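PDB 4R4X: pngf-ii from Elizabethkingia meningoseptica, which probably hydrolyses the bond between N-linked glycans and asparagine, as a peptide:N-glycosidase that strips sugar chains from glycoproteins. Local coordinates for residues Lys42-Asn54 / Glu59-Ile71. Sequence-based numbering, arbitrary orientation.
Sequences KKADFPFEVNEIN and EVSQFAFLNNNEI. With ZN (zinc ion), chain B.
Phe48 and Phe65 stack across the hairpin of strands 48-54 and 59-65 as an offset pair, ring centroids 4.5 Å apart and planes 18° from parallel. Phe48 CG sits between its own backbone N and carbonyl carbon (chi1 65°), which swings the ring over towards Phe65, whose CB also makes a CH-pi contact with the Phe48 face. Ile71 CG1 lies over the other face of the Phe65 ring. Two residues before the strand, the Phe46 ring lies against the turn after Phe65, with the Asn67 carbonyl carbon over one face and Phe65 O at its edge, 3.3 Å from CD1. On the same side as the stack, Phe63 CE1 packs obliquely on Glu52 CG, 3.8 Å away. Beyond it, both carboxylate oxygens of Glu52 grip the zinc ion, OE1 at 2.3 Å, and Asp159 binds it too. The backbones pair antiparallel, Phe65 N giving Phe48 O a 2.8 Å hydrogen bond. On the reverse side Gln62, bent at chi2 (73°), brings NE2 to Glu49 OE1 at 3.2 Å, from above the carboxylate plane; Tyr176 OH bonds the same oxygen. Strand 31-36 flanks 48-54 and strand 70-76 flanks 59-65, so this hairpin forms the middle of an antiparallel run in the N-terminal domain, with helix 173-182 laid over Gln62 and Ala64.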
loop_
_atom_site.group_PDB
_atom_site.type_symbol
_atom_site.label_atom_id
_atom_site.label_comp_id
_atom_site.label_asym_id
_atom_site.label_seq_id
_atom_site.Cartn_x
_atom_site.Cartn_y
_atom_site.Cartn_z
ATOM N N LYS A 42 25.786 18.011 7.831
ATOM C CA LYS A 42 24.828 18.081 6.719
ATOM C C LYS A 42 24.962 16.915 5.734
ATOM O O LYS A 42 24.822 17.096 4.521
ATOM C CB LYS A 42 24.919 19.437 6.022
ATOM C CG LYS A 42 24.582 20.569 6.984
ATOM C CD LYS A 42 25.437 21.803 6.777
ATOM C CE LYS A 42 25.313 22.747 7.966
ATOM N NZ LYS A 42 23.892 23.033 8.325
ATOM N N LYS A 43 25.205 15.726 6.291
ATOM C CA LYS A 43 25.342 14.481 5.542
ATOM C C LYS A 43 24.274 13.463 5.923
ATOM O O LYS A 43 24.373 12.297 5.548
ATOM C CB LYS A 43 26.707 13.834 5.826
ATOM C CG LYS A 43 27.921 14.668 5.436
ATOM C CD LYS A 43 27.997 14.939 3.939
ATOM C CE LYS A 43 29.355 15.548 3.583
ATOM N NZ LYS A 43 29.523 15.842 2.125
ATOM N N ALA A 44 23.271 13.868 6.693
ATOM C CA ALA A 44 22.279 12.898 7.155
ATOM C C ALA A 44 21.148 12.808 6.148
ATOM O O ALA A 44 20.768 13.805 5.567
ATOM C CB ALA A 44 21.752 13.294 8.520
ATOM N N ASP A 45 20.622 11.607 5.928
ATOM C CA ASP A 45 19.505 11.418 5.003
ATOM C C ASP A 45 18.165 11.802 5.638
ATOM O O ASP A 45 17.988 11.649 6.841
ATOM C CB ASP A 45 19.452 9.956 4.560
ATOM C CG ASP A 45 20.622 9.581 3.664
ATOM O OD1 ASP A 45 20.846 10.275 2.652
ATOM O OD2 ASP A 45 21.302 8.588 3.976
ATOM N N PHE A 46 17.222 12.274 4.828
ATOM C CA PHE A 46 15.873 12.561 5.337
ATOM C C PHE A 46 15.062 11.263 5.479
ATOM O O PHE A 46 15.254 10.345 4.707
ATOM C CB PHE A 46 15.126 13.491 4.403
ATOM C CG PHE A 46 15.824 14.788 4.154
ATOM C CD1 PHE A 46 15.927 15.740 5.154
ATOM C CD2 PHE A 46 16.364 15.069 2.899
ATOM C CE1 PHE A 46 16.561 16.948 4.916
ATOM C CE2 PHE A 46 16.995 16.278 2.659
ATOM C CZ PHE A 46 17.096 17.214 3.666
ATOM N N PRO A 47 14.177 11.171 6.484
ATOM C CA PRO A 47 13.937 12.144 7.543
ATOM C C PRO A 47 14.950 11.977 8.658
ATOM O O PRO A 47 15.388 10.871 8.916
ATOM C CB PRO A 47 12.546 11.766 8.039
ATOM C CG PRO A 47 12.492 10.286 7.872
ATOM C CD PRO A 47 13.344 9.969 6.648
ATOM N N PHE A 48 15.336 13.075 9.304
ATOM C CA PHE A 48 16.156 13.005 10.494
ATOM C C PHE A 48 15.622 13.972 11.548
ATOM O O PHE A 48 14.856 14.875 11.223
ATOM C CB PHE A 48 17.649 13.225 10.189
ATOM C CG PHE A 48 17.997 14.593 9.670
ATOM C CD1 PHE A 48 18.172 15.651 10.523
ATOM C CD2 PHE A 48 18.217 14.795 8.314
ATOM C CE1 PHE A 48 18.520 16.906 10.046
ATOM C CE2 PHE A 48 18.550 16.046 7.826
ATOM C CZ PHE A 48 18.729 17.099 8.702
ATOM N N GLU A 49 15.996 13.737 12.798
ATOM C CA GLU A 49 15.488 14.534 13.914
ATOM C C GLU A 49 16.564 15.145 14.778
ATOM O O GLU A 49 17.658 14.594 14.953
ATOM C CB GLU A 49 14.587 13.703 14.805
ATOM C CG GLU A 49 13.263 13.318 14.173
ATOM C CD GLU A 49 12.483 12.428 15.105
ATOM O OE1 GLU A 49 11.741 12.977 15.962
ATOM O OE2 GLU A 49 12.648 11.193 14.985
ATOM N N VAL A 50 16.205 16.280 15.349
ATOM C CA VAL A 50 17.019 16.970 16.332
ATOM C C VAL A 50 16.129 17.323 17.525
ATOM O O VAL A 50 14.925 17.535 17.369
ATOM C CB VAL A 50 17.595 18.243 15.640
ATOM C CG1 VAL A 50 17.805 19.385 16.593
ATOM C CG2 VAL A 50 18.858 17.896 14.866
ATOM N N ASN A 51 16.720 17.406 18.716
ATOM C CA ASN A 51 15.985 17.834 19.894
ATOM C C ASN A 51 16.618 19.117 20.484
ATOM O O ASN A 51 17.822 19.300 20.435
ATOM C CB ASN A 51 15.992 16.658 20.870
ATOM C CG ASN A 51 15.253 16.945 22.148
ATOM O OD1 ASN A 51 14.062 16.639 22.270
ATOM N ND2 ASN A 51 15.950 17.502 23.120
ATOM N N GLU A 52 15.801 20.024 21.008
ATOM C CA GLU A 52 16.307 21.198 21.708
ATOM C C GLU A 52 15.490 21.421 22.958
ATOM O O GLU A 52 14.267 21.268 22.944
ATOM C CB GLU A 52 16.249 22.452 20.845
ATOM C CG GLU A 52 17.154 22.406 19.625
ATOM C CD GLU A 52 17.367 23.768 18.975
ATOM O OE1 GLU A 52 16.566 24.693 19.223
ATOM O OE2 GLU A 52 18.345 23.921 18.207
ATOM N N ILE A 53 16.174 21.775 24.039
ATOM C CA ILE A 53 15.542 22.015 25.317
ATOM C C ILE A 53 15.811 23.442 25.708
ATOM O O ILE A 53 16.954 23.863 25.688
ATOM C CB ILE A 53 16.119 21.105 26.412
ATOM C CG1 ILE A 53 15.866 19.649 26.031
ATOM C CG2 ILE A 53 15.510 21.469 27.762
ATOM C CD1 ILE A 53 16.278 18.625 27.062
ATOM N N ASN A 54 14.746 24.157 26.061
ATOM C CA ASN A 54 14.815 25.498 26.597
ATOM C C ASN A 54 14.933 25.348 28.100
ATOM O O ASN A 54 14.020 24.844 28.737
ATOM C CB ASN A 54 13.546 26.272 26.228
ATOM C CG ASN A 54 13.541 27.686 26.790
ATOM O OD1 ASN A 54 14.246 27.989 27.755
ATOM N ND2 ASN A 54 12.747 28.557 26.183
ATOM N N GLU A 59 10.840 23.514 28.151
ATOM C CA GLU A 59 10.142 23.167 26.925
ATOM C C GLU A 59 11.080 22.320 26.061
ATOM O O GLU A 59 12.141 22.783 25.677
ATOM C CB GLU A 59 9.687 24.405 26.154
ATOM C CG GLU A 59 8.867 24.047 24.918
ATOM C CD GLU A 59 7.923 25.155 24.467
ATOM O OE1 GLU A 59 8.066 26.301 24.935
ATOM O OE2 GLU A 59 7.026 24.873 23.634
ATOM N N VAL A 60 10.675 21.080 25.806
ATOM C CA VAL A 60 11.394 20.154 24.941
ATOM C C VAL A 60 10.781 20.243 23.533
ATOM O O VAL A 60 9.564 20.029 23.346
ATOM C CB VAL A 60 11.289 18.723 25.477
ATOM C CG1 VAL A 60 12.055 17.728 24.614
ATOM C CG2 VAL A 60 11.785 18.666 26.919
ATOM N N SER A 61 11.619 20.570 22.556
ATOM C CA SER A 61 11.179 20.667 21.161
ATOM C C SER A 61 11.868 19.603 20.322
ATOM O O SER A 61 13.082 19.436 20.376
ATOM C CB SER A 61 11.469 22.047 20.598
ATOM O OG SER A 61 10.648 23.025 21.220
ATOM N N GLN A 62 11.065 18.867 19.571
ATOM C CA GLN A 62 11.549 17.861 18.673
ATOM C C GLN A 62 11.305 18.358 17.252
ATOM O O GLN A 62 10.194 18.751 16.922
ATOM C CB GLN A 62 10.797 16.555 18.921
ATOM C CG GLN A 62 11.463 15.350 18.305
ATOM C CD GLN A 62 12.721 14.906 19.030
ATOM O OE1 GLN A 62 12.943 15.207 20.207
ATOM N NE2 GLN A 62 13.546 14.154 18.327
ATOM N N PHE A 63 12.333 18.304 16.425
ATOM C CA PHE A 63 12.283 18.798 15.052
ATOM C C PHE A 63 12.564 17.645 14.112
ATOM O O PHE A 63 13.522 16.915 14.323
ATOM C CB PHE A 63 13.381 19.842 14.808
ATOM C CG PHE A 63 13.298 21.040 15.694
ATOM C CD1 PHE A 63 13.902 21.038 16.936
ATOM C CD2 PHE A 63 12.626 22.187 15.279
ATOM C CE1 PHE A 63 13.834 22.166 17.753
ATOM C CE2 PHE A 63 12.550 23.307 16.095
ATOM C CZ PHE A 63 13.158 23.298 17.337
ATOM N N ALA A 64 11.785 17.545 13.047
ATOM C CA ALA A 64 11.987 16.547 12.013
ATOM C C ALA A 64 12.244 17.237 10.679
ATOM O O ALA A 64 11.440 18.045 10.235
ATOM C CB ALA A 64 10.768 15.624 11.916
ATOM N N PHE A 65 13.364 16.892 10.057
ATOM C CA PHE A 65 13.756 17.464 8.784
ATOM C C PHE A 65 13.263 16.474 7.732
ATOM O O PHE A 65 13.754 15.376 7.669
ATOM C CB PHE A 65 15.276 17.618 8.722
ATOM C CG PHE A 65 15.821 18.664 9.667
ATOM C CD1 PHE A 65 15.637 18.557 11.040
ATOM C CD2 PHE A 65 16.536 19.750 9.175
ATOM C CE1 PHE A 65 16.141 19.522 11.909
ATOM C CE2 PHE A 65 17.043 20.716 10.043
ATOM C CZ PHE A 65 16.841 20.598 11.412
ATOM N N LEU A 66 12.264 16.860 6.962
ATOM C CA LEU A 66 11.544 15.892 6.118
ATOM C C LEU A 66 12.105 15.846 4.731
ATOM O O LEU A 66 12.142 14.780 4.082
ATOM C CB LEU A 66 10.066 16.248 6.052
ATOM C CG LEU A 66 9.377 16.317 7.414
ATOM C CD1 LEU A 66 7.907 16.577 7.194
ATOM C CD2 LEU A 66 9.596 15.037 8.197
ATOM N N ASN A 67 12.520 17.012 4.263
ATOM C CA ASN A 67 13.134 17.123 2.945
ATOM C C ASN A 67 13.961 18.405 2.967
ATOM O O ASN A 67 14.121 19.001 4.038
ATOM C CB ASN A 67 12.057 17.068 1.847
ATOM C CG ASN A 67 10.936 18.076 2.064
ATOM O OD1 ASN A 67 9.783 17.729 2.294
ATOM N ND2 ASN A 67 11.266 19.325 1.939
ATOM N N ASN A 68 14.494 18.830 1.826
ATOM C CA ASN A 68 15.417 19.965 1.801
ATOM C C ASN A 68 14.809 21.284 2.257
ATOM O O ASN A 68 15.539 22.209 2.633
ATOM C CB ASN A 68 16.005 20.158 0.403
ATOM C CG ASN A 68 16.885 19.010 -0.013
ATOM O OD1 ASN A 68 18.100 19.055 0.170
ATOM N ND2 ASN A 68 16.274 17.955 -0.554
ATOM N N ASN A 69 13.487 21.371 2.230
ATOM C CA ASN A 69 12.801 22.601 2.551
ATOM C C ASN A 69 11.927 22.542 3.816
ATOM O O ASN A 69 11.669 23.579 4.424
ATOM C CB ASN A 69 11.956 23.020 1.347
ATOM C CG ASN A 69 12.724 22.910 0.024
ATOM O OD1 ASN A 69 13.771 23.535 -0.155
ATOM N ND2 ASN A 69 12.208 22.098 -0.901
ATOM N N GLU A 70 11.476 21.356 4.230
ATOM C CA GLU A 70 10.379 21.270 5.206
ATOM C C GLU A 70 10.874 20.749 6.541
ATOM O O GLU A 70 11.548 19.733 6.588
ATOM C CB GLU A 70 9.280 20.345 4.684
ATOM C CG GLU A 70 7.964 20.345 5.453
ATOM C CD GLU A 70 6.886 19.488 4.763
ATOM O OE1 GLU A 70 7.145 18.896 3.678
ATOM O OE2 GLU A 70 5.774 19.398 5.308
ATOM N N ILE A 71 10.512 21.455 7.604
ATOM C CA ILE A 71 10.739 21.001 8.975
ATOM C C ILE A 71 9.435 21.085 9.774
ATOM O O ILE A 71 8.762 22.121 9.762
ATOM C CB ILE A 71 11.750 21.915 9.698
ATOM C CG1 ILE A 71 13.110 21.924 8.975
ATOM C CG2 ILE A 71 11.945 21.483 11.154
ATOM C CD1 ILE A 71 14.035 23.033 9.465
HETATM ZN ZN ZN B . 18.037 26.347 18.801
#